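Long-range contacts in allantoicase (Saccharomyces cerevisiae, PDB 1O59), which hydrolyses allantoate to (S)-ureidoglycolate and urea, a step of allantoin degradation that lets yeast use purines as secondary nitrogen sources: residues Asp258-Leu264 and Ser335-Ile341; His280-Pro286 and Asp344-Lys348. All coordinates share one frame; numbering follows the deposited sequence.

Interaction 1: Asp258-Leu264 and Ser335-Ile341; sequences DWAVIQL and SHVKLTI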
ATOM      1  N   ASP A 258      14.761  11.344  12.187  1.00 66.80           N
ATOM      2  CA  ASP A 258      13.730  10.415  11.800  1.00 66.60           C
ATOM      3  C   ASP A 258      14.305   9.520  10.702  1.00 66.09           C
ATOM      4  O   ASP A 258      15.298   9.859  10.047  1.00 66.24           O
ATOM      5  CB  ASP A 258      12.466  11.182  11.379  1.00 66.28           C
ATOM      6  CG  ASP A 258      11.622  11.590  12.590  1.00 67.36           C
ATOM      7  OD1 ASP A 258      11.341  10.685  13.444  1.00 66.43           O
ATOM      8  OD2 ASP A 258      11.229  12.775  12.791  1.00 64.57           O
ATOM      9  N   TRP A 259      13.711   8.354  10.542  1.00 65.35           N
ATOM     10  CA  TRP A 259      14.234   7.405   9.601  1.00 65.35           C
ATOM     11  C   TRP A 259      13.188   6.418   9.143  1.00 65.35           C
ATOM     12  O   TRP A 259      12.168   6.188   9.807  1.00 65.78           O
ATOM     13  CB  TRP A 259      15.438   6.666  10.191  1.00 64.67           C
ATOM     14  CG  TRP A 259      15.203   6.105  11.565  1.00 64.75           C
ATOM     15  CD1 TRP A 259      15.578   6.660  12.779  1.00 64.39           C
ATOM     16  CD2 TRP A 259      14.582   4.852  11.879  1.00 64.85           C
ATOM     17  NE1 TRP A 259      15.229   5.820  13.815  1.00 63.51           N
ATOM     18  CE2 TRP A 259      14.613   4.708  13.302  1.00 64.26           C
ATOM     19  CE3 TRP A 259      13.991   3.833  11.106  1.00 63.88           C
ATOM     20  CZ2 TRP A 259      14.053   3.616  13.954  1.00 63.48           C
ATOM     21  CZ3 TRP A 259      13.456   2.749  11.746  1.00 64.04           C
ATOM     22  CH2 TRP A 259      13.491   2.643  13.170  1.00 64.27           C
ATOM     23  N   ALA A 260      13.508   5.808   8.017  1.00 65.64           N
ATOM     24  CA  ALA A 260      12.653   4.853   7.367  1.00 65.84           C
ATOM     25  C   ALA A 260      13.546   3.797   6.762  1.00 65.65           C
ATOM     26  O   ALA A 260      14.480   4.126   6.046  1.00 65.64           O
ATOM     27  CB  ALA A 260      11.835   5.552   6.283  1.00 66.18           C
ATOM     28  N   VAL A 261      13.272   2.533   7.081  1.00 65.98           N
ATOM     29  CA  VAL A 261      13.959   1.399   6.461  1.00 65.56           C
ATOM     30  C   VAL A 261      13.132   0.797   5.328  1.00 65.95           C
ATOM     31  O   VAL A 261      11.950   0.474   5.483  1.00 63.61           O
ATOM     32  CB  VAL A 261      14.285   0.285   7.449  1.00 65.20           C
ATOM     33  CG1 VAL A 261      14.941  -0.880   6.725  1.00 65.51           C
ATOM     34  CG2 VAL A 261      15.211   0.785   8.549  1.00 65.59           C
ATOM     35  N   ILE A 262      13.799   0.617   4.184  1.00 66.49           N
ATOM     36  CA  ILE A 262      13.144   0.074   3.013  1.00 66.69           C
ATOM     37  C   ILE A 262      13.821  -1.198   2.539  1.00 65.86           C
ATOM     38  O   ILE A 262      15.020  -1.208   2.329  1.00 66.19           O
ATOM     39  CB  ILE A 262      13.086   1.160   1.944  1.00 67.11           C
ATOM     40  CG1 ILE A 262      12.038   2.203   2.374  1.00 68.21           C
ATOM     41  CG2 ILE A 262      12.707   0.585   0.573  1.00 68.08           C
ATOM     42  CD1 ILE A 262      12.568   3.571   2.254  1.00 71.39           C
ATOM     43  N   GLN A 263      13.051  -2.285   2.431  1.00 64.65           N
ATOM     44  CA  GLN A 263      13.536  -3.462   1.751  1.00 64.29           C
ATOM     45  C   GLN A 263      13.370  -3.249   0.257  1.00 63.33           C
ATOM     46  O   GLN A 263      12.269  -2.979  -0.219  1.00 62.13           O
ATOM     47  CB  GLN A 263      12.773  -4.709   2.171  1.00 64.48           C
ATOM     48  CG  GLN A 263      13.361  -5.981   1.584  1.00 65.82           C
ATOM     49  CD  GLN A 263      12.987  -7.227   2.341  1.00 65.52           C
ATOM     50  OE1 GLN A 263      12.920  -7.224   3.542  1.00 69.69           O
ATOM     51  NE2 GLN A 263      12.772  -8.291   1.635  1.00 67.34           N
ATOM     52  N   LEU A 264      14.482  -3.364  -0.457  1.00 62.92           N
ATOM     53  CA  LEU A 264      14.524  -3.256  -1.900  1.00 63.16           C
ATOM     54  C   LEU A 264      13.866  -4.468  -2.533  1.00 63.43           C
ATOM     55  O   LEU A 264      13.764  -5.533  -1.914  1.00 63.34           O
ATOM     56  CB  LEU A 264      15.974  -3.166  -2.380  1.00 63.35           C
ATOM     57  CG  LEU A 264      16.844  -2.011  -1.844  1.00 64.01           C
ATOM     58  CD1 LEU A 264      18.274  -2.057  -2.457  1.00 64.57           C
ATOM     59  CD2 LEU A 264      16.184  -0.655  -2.097  1.00 62.99           C
ATOM     60  N   SER A 335      20.470  -5.053   0.532  1.00 65.93           N
ATOM     61  CA  SER A 335      19.121  -5.586   0.512  1.00 65.16           C
ATOM     62  C   SER A 335      18.108  -4.573   1.012  1.00 64.63           C
ATOM     63  O   SER A 335      16.924  -4.666   0.692  1.00 63.40           O
ATOM     64  CB  SER A 335      19.064  -6.812   1.428  1.00 65.18           C
ATOM     65  OG  SER A 335      19.512  -6.467   2.728  1.00 64.36           O
ATOM     66  N   HIS A 336      18.588  -3.662   1.854  1.00 64.78           N
ATOM     67  CA  HIS A 336      17.779  -2.637   2.503  1.00 64.73           C
ATOM     68  C   HIS A 336      18.490  -1.312   2.407  1.00 65.09           C
ATOM     69  O   HIS A 336      19.723  -1.275   2.306  1.00 65.52           O
ATOM     70  CB  HIS A 336      17.605  -2.980   3.976  1.00 64.76           C
ATOM     71  CG  HIS A 336      16.836  -4.238   4.203  1.00 63.40           C
ATOM     72  ND1 HIS A 336      17.366  -5.474   3.953  1.00 62.71           N
ATOM     73  CD2 HIS A 336      15.558  -4.446   4.600  1.00 64.18           C
ATOM     74  CE1 HIS A 336      16.457  -6.398   4.215  1.00 64.64           C
ATOM     75  NE2 HIS A 336      15.349  -5.798   4.606  1.00 62.95           N
ATOM     76  N   VAL A 337      17.710  -0.231   2.406  1.00 64.91           N
ATOM     77  CA  VAL A 337      18.242   1.113   2.574  1.00 64.45           C
ATOM     78  C   VAL A 337      17.554   1.806   3.755  1.00 64.08           C
ATOM     79  O   VAL A 337      16.426   1.507   4.102  1.00 63.33           O
ATOM     80  CB  VAL A 337      18.129   1.976   1.278  1.00 64.88           C
ATOM     81  CG1 VAL A 337      18.887   1.327   0.136  1.00 64.23           C
ATOM     82  CG2 VAL A 337      16.674   2.235   0.873  1.00 66.07           C
ATOM     83  N   LYS A 338      18.270   2.720   4.391  1.00 64.37           N
ATOM     84  CA  LYS A 338      17.718   3.507   5.498  1.00 64.29           C
ATOM     85  C   LYS A 338      17.839   4.946   5.078  1.00 64.25           C
ATOM     86  O   LYS A 338      18.909   5.397   4.736  1.00 63.33           O
ATOM     87  CB  LYS A 338      18.484   3.224   6.818  1.00 63.75           C
ATOM     88  CG  LYS A 338      18.043   4.048   8.038  1.00 63.86           C
ATOM     89  CD  LYS A 338      18.486   3.421   9.435  1.00 63.48           C
ATOM     90  CE  LYS A 338      19.970   3.480   9.726  1.00 61.53           C
ATOM     91  NZ  LYS A 338      20.403   2.415  10.686  1.00 61.26           N
ATOM     92  N   LEU A 339      16.722   5.655   5.079  1.00 65.45           N
ATOM     93  CA  LEU A 339      16.701   7.077   4.778  1.00 65.90           C
ATOM     94  C   LEU A 339      16.549   7.760   6.114  1.00 65.65           C
ATOM     95  O   LEU A 339      15.699   7.387   6.892  1.00 65.95           O
ATOM     96  CB  LEU A 339      15.529   7.426   3.842  1.00 66.05           C
ATOM     97  CG  LEU A 339      15.127   8.915   3.777  1.00 66.53           C
ATOM     98  CD1 LEU A 339      16.245   9.797   3.159  1.00 66.42           C
ATOM     99  CD2 LEU A 339      13.790   9.079   3.001  1.00 67.00           C
ATOM    100  N   THR A 340      17.401   8.735   6.380  1.00 65.67           N
ATOM    101  CA  THR A 340      17.430   9.422   7.648  1.00 65.47           C
ATOM    102  C   THR A 340      17.200  10.867   7.293  1.00 65.38           C
ATOM    103  O   THR A 340      17.847  11.390   6.365  1.00 65.49           O
ATOM    104  CB  THR A 340      18.788   9.240   8.356  1.00 65.99           C
ATOM    105  OG1 THR A 340      19.041   7.846   8.672  1.00 66.37           O
ATOM    106  CG2 THR A 340      18.806   9.939   9.720  1.00 65.41           C
ATOM    107  N   ILE A 341      16.228  11.482   7.966  1.00 65.25           N
ATOM    108  CA  ILE A 341      15.905  12.902   7.765  1.00 65.41           C
ATOM    109  C   ILE A 341      16.224  13.626   9.067  1.00 65.27           C
ATOM    110  O   ILE A 341      16.032  13.065  10.165  1.00 65.40           O
ATOM    111  CB  ILE A 341      14.437  13.124   7.302  1.00 65.96           C
ATOM    112  CG1 ILE A 341      13.395  12.693   8.351  1.00 65.08           C
ATOM    113  CG2 ILE A 341      14.173  12.383   5.987  1.00 67.45           C
ATOM    114  CD1 ILE A 341      11.955  12.878   7.882  1.00 64.32           C
TER
HETATM  115  O   HOH W   1      16.012  -6.879  -0.836  1.00 46.68           O
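Gln263 and His336 make a polar side-chain pair at one end of an otherwise regular antiparallel ladder: His336 NE2 donates to Gln263 OE1 over 3.0 Å, a weak bond bent to 129° at the hydrogen. The amide and imidazole planes stand 68° apart. CG of Gln263 lies anti to the backbone N (chi1 -174°) and the chain stays extended, which carries the amide past the ring. On the far side of the imidazole, Ser335 OG lies in the ring plane 2.7 Å from His336 ND1. Ser335 and His336 together face Cys294, forming a classic beta bulge.

The strands are neighbours in a five-stranded antiparallel sheet, flanked by 218-222 and 288-294 respectively. Ala260 and Leu339 exchange two backbone bonds, as do Ile262 with Val337 and Asp258 with Ile341; Leu264 N extends the pairing to Ser335 O. On the face carrying Ala260, Ile262, Val337 and Leu339, which packs on Ile350 of strand 346-354, Ile262 CB meets Val337 CG2 at 3.9 Å; just past the strand end, Leu264 CD2 lies 4.0 Å from Val337 CG1. The Ser335 contact, helped by the weak NE2 bond, probably limits the imidazole's rotation, and Gln263 OE1 is shared between His336 NE2 and Lys33.

Interaction 2: His280-Pro286 and Asp344-Lys348; sequences HFRGNFP and DGGVK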
ATOM      1  N   HIS A 280       6.286  19.173  -2.765  1.00 63.71           N
ATOM      2  CA  HIS A 280       5.227  19.743  -1.897  1.00 63.86           C
ATOM      3  C   HIS A 280       5.585  20.045  -0.460  1.00 63.76           C
ATOM      4  O   HIS A 280       4.850  20.806   0.167  1.00 64.57           O
ATOM      5  CB  HIS A 280       3.909  18.963  -1.952  1.00 63.10           C
ATOM      6  CG  HIS A 280       3.494  18.632  -3.346  1.00 61.95           C
ATOM      7  ND1 HIS A 280       3.194  19.603  -4.274  1.00 62.22           N
ATOM      8  CD2 HIS A 280       3.415  17.450  -3.997  1.00 59.07           C
ATOM      9  CE1 HIS A 280       2.902  19.026  -5.430  1.00 61.44           C
ATOM     10  NE2 HIS A 280       3.014  17.717  -5.283  1.00 60.05           N
ATOM     11  N   PHE A 281       6.711  19.550   0.036  1.00 63.53           N
ATOM     12  CA  PHE A 281       7.176  19.946   1.372  1.00 64.31           C
ATOM     13  C   PHE A 281       8.014  21.218   1.306  1.00 64.67           C
ATOM     14  O   PHE A 281       9.185  21.210   0.929  1.00 64.34           O
ATOM     15  CB  PHE A 281       7.921  18.811   2.042  1.00 64.24           C
ATOM     16  CG  PHE A 281       7.074  17.603   2.224  1.00 65.33           C
ATOM     17  CD1 PHE A 281       6.168  17.535   3.276  1.00 64.75           C
ATOM     18  CD2 PHE A 281       7.113  16.552   1.290  1.00 66.80           C
ATOM     19  CE1 PHE A 281       5.343  16.419   3.438  1.00 65.33           C
ATOM     20  CE2 PHE A 281       6.294  15.413   1.455  1.00 66.68           C
ATOM     21  CZ  PHE A 281       5.411  15.348   2.520  1.00 65.49           C
ATOM     22  N   ARG A 282       7.373  22.316   1.680  1.00 65.40           N
ATOM     23  CA  ARG A 282       7.875  23.653   1.370  1.00 66.24           C
ATOM     24  C   ARG A 282       8.318  24.407   2.611  1.00 65.95           C
ATOM     25  O   ARG A 282       9.275  25.193   2.527  1.00 66.97           O
ATOM     26  CB  ARG A 282       6.833  24.465   0.602  1.00 65.91           C
ATOM     27  CG  ARG A 282       6.856  24.134  -0.837  1.00 69.84           C
ATOM     28  CD  ARG A 282       5.597  24.476  -1.603  1.00 74.79           C
ATOM     29  NE  ARG A 282       5.753  24.160  -3.032  1.00 77.80           N
ATOM     30  CZ  ARG A 282       4.746  23.868  -3.869  1.00 81.06           C
ATOM     31  NH1 ARG A 282       3.487  23.816  -3.436  1.00 83.55           N
ATOM     32  NH2 ARG A 282       4.985  23.621  -5.161  1.00 80.70           N
ATOM     33  N   GLY A 283       7.615  24.205   3.722  1.00 64.24           N
ATOM     34  CA  GLY A 283       8.001  24.802   4.969  1.00 63.96           C
ATOM     35  C   GLY A 283       8.428  23.768   5.986  1.00 63.61           C
ATOM     36  O   GLY A 283       8.595  24.120   7.137  1.00 63.56           O
ATOM     37  N   ASN A 284       8.584  22.509   5.562  1.00 63.34           N
ATOM     38  CA  ASN A 284       8.793  21.361   6.472  1.00 63.90           C
ATOM     39  C   ASN A 284       9.632  20.222   5.881  1.00 63.69           C
ATOM     40  O   ASN A 284       9.539  19.091   6.306  1.00 64.28           O
ATOM     41  CB  ASN A 284       7.444  20.793   6.961  1.00 64.26           C
ATOM     42  CG  ASN A 284       6.448  20.493   5.817  1.00 65.83           C
ATOM     43  OD1 ASN A 284       6.711  20.754   4.653  1.00 67.22           O
ATOM     44  ND2 ASN A 284       5.292  19.951   6.174  1.00 65.15           N
ATOM     45  N   PHE A 285      10.454  20.543   4.893  1.00 63.18           N
ATOM     46  CA  PHE A 285      11.368  19.594   4.258  1.00 62.16           C
ATOM     47  C   PHE A 285      12.479  19.388   5.235  1.00 61.81           C
ATOM     48  O   PHE A 285      12.683  20.230   6.085  1.00 61.68           O
ATOM     49  CB  PHE A 285      11.905  20.162   2.897  1.00 61.38           C
ATOM     50  CG  PHE A 285      12.519  21.530   2.993  1.00 60.10           C
ATOM     51  CD1 PHE A 285      11.728  22.684   2.855  1.00 60.45           C
ATOM     52  CD2 PHE A 285      13.880  21.677   3.178  1.00 59.47           C
ATOM     53  CE1 PHE A 285      12.293  23.949   2.918  1.00 58.29           C
ATOM     54  CE2 PHE A 285      14.465  22.950   3.240  1.00 59.00           C
ATOM     55  CZ  PHE A 285      13.679  24.079   3.124  1.00 58.40           C
ATOM     56  N   PRO A 286      13.197  18.283   5.181  1.00 62.46           N
ATOM     57  CA  PRO A 286      14.264  18.093   6.182  1.00 62.96           C
ATOM     58  C   PRO A 286      15.374  19.094   5.965  1.00 63.20           C
ATOM     59  O   PRO A 286      15.507  19.647   4.873  1.00 64.01           O
ATOM     60  CB  PRO A 286      14.745  16.678   5.942  1.00 62.76           C
ATOM     61  CG  PRO A 286      13.668  16.056   5.124  1.00 62.90           C
ATOM     62  CD  PRO A 286      13.084  17.134   4.272  1.00 62.19           C
ATOM     63  N   ASP A 344      13.860  16.185  11.279  1.00 63.67           N
ATOM     64  CA  ASP A 344      12.499  15.728  11.007  1.00 63.42           C
ATOM     65  C   ASP A 344      12.063  16.401   9.697  1.00 64.28           C
ATOM     66  O   ASP A 344      12.852  17.127   9.049  1.00 64.16           O
ATOM     67  CB  ASP A 344      11.550  16.118  12.157  1.00 62.94           C
ATOM     68  CG  ASP A 344      11.713  17.579  12.619  1.00 62.69           C
ATOM     69  OD1 ASP A 344      11.453  18.496  11.817  1.00 58.29           O
ATOM     70  OD2 ASP A 344      12.037  17.906  13.796  1.00 61.81           O
ATOM     71  N   GLY A 345      10.810  16.173   9.316  1.00 65.05           N
ATOM     72  CA  GLY A 345      10.222  16.820   8.142  1.00 65.33           C
ATOM     73  C   GLY A 345       9.511  15.843   7.239  1.00 65.54           C
ATOM     74  O   GLY A 345       9.072  14.783   7.669  1.00 64.99           O
ATOM     75  N   GLY A 346       9.447  16.198   5.960  1.00 66.44           N
ATOM     76  CA  GLY A 346       8.688  15.452   4.985  1.00 66.60           C
ATOM     77  C   GLY A 346       9.437  15.197   3.708  1.00 66.49           C
ATOM     78  O   GLY A 346      10.037  16.087   3.136  1.00 66.44           O
ATOM     79  N   VAL A 347       9.355  13.958   3.254  1.00 66.56           N
ATOM     80  CA  VAL A 347       9.909  13.540   1.985  1.00 66.32           C
ATOM     81  C   VAL A 347       8.787  12.856   1.178  1.00 65.96           C
ATOM     82  O   VAL A 347       8.095  11.999   1.704  1.00 66.32           O
ATOM     83  CB  VAL A 347      11.059  12.534   2.233  1.00 66.58           C
ATOM     84  CG1 VAL A 347      11.554  11.941   0.909  1.00 67.04           C
ATOM     85  CG2 VAL A 347      12.205  13.211   2.972  1.00 66.58           C
ATOM     86  N   LYS A 348       8.622  13.225  -0.086  1.00 65.19           N
ATOM     87  CA  LYS A 348       7.632  12.551  -0.949  1.00 65.12           C
ATOM     88  C   LYS A 348       8.066  11.140  -1.418  1.00 64.52           C
ATOM     89  O   LYS A 348       7.298  10.203  -1.349  1.00 63.73           O
ATOM     90  CB  LYS A 348       7.307  13.422  -2.165  1.00 64.35           C
ATOM     91  CG  LYS A 348       6.020  13.070  -2.905  1.00 63.98           C
ATOM     92  CD  LYS A 348       4.779  13.208  -2.004  1.00 62.48           C
ATOM     93  CE  LYS A 348       4.256  14.600  -1.977  1.00 60.46           C
ATOM     94  NZ  LYS A 348       3.487  14.850  -3.249  1.00 57.90           N
TER
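The loop between strands 270-277 and 288-294 folds over the start of strand 346-354 in the second allantoicase repeat, a beta-sandwich-like module of two antiparallel sheets. Phe281 lies flat against the glycine backbone: Gly346 CA sits 3.7 Å from the centroid of its ring, 13° off the normal, in a CH-pi contact over the face. The Gly346 carbonyl carbon and Val347 N follow on the same face, displaced toward the rim. Phe281 CG is anti to its own carbonyl carbon (chi1 -61°), and the ring is thereby laid along the Gly346-Val347 peptide. Gly346 has no side chain between its CA and the ring, and the ring rests directly on the backbone.

Next to the ring, Asn284 O accepts a weak bond from Gly346 N, 2.9 Å long but bent to 126°. Gly345 CA is 3.0 Å from the same oxygen, Asn284 O. Pro286 packs on the turn leading into the strand, its CA 3.3 Å from Asp344 O in a CA-H...O contact.

At the other end Lys348 folds back through bends at chi2, chi3 and chi4, bringing CE to 4.1 Å from Phe281 CE2. Its ammonium group is held by a salt bridge to Asp244 and a hydrogen bond to the Arg238 carbonyl. Back at the proline, the side chains of Pro286 and Val347 cross at about a right angle, with Pro286 CG 3.9 Å from Val347 CG2.

Overall arrangement
Interactions 1 and 2 lie in the second allantoicase repeat, their centres about 17 Å apart, and their segments alternate along the chain. Strand 336-342 runs out of interaction 1 and is followed directly by strand 346-354, which starts in interaction 2 and belongs to the other sheet. Apolar side chains meet there: Ile341 CG2 lies 3.7 Å from Val347 CG2, and Ile341 CB is 3.7 Å from Pro286 CG. Asp258 OD2 packs on Asp344 CB at 3.4 Å while bonding to Thr248 OG1, which also receives Gly345 N of interaction 2; Asp258 OD1 bonds to Ser223. The Gln263-His336 pair occupies the opposite end of the ladder.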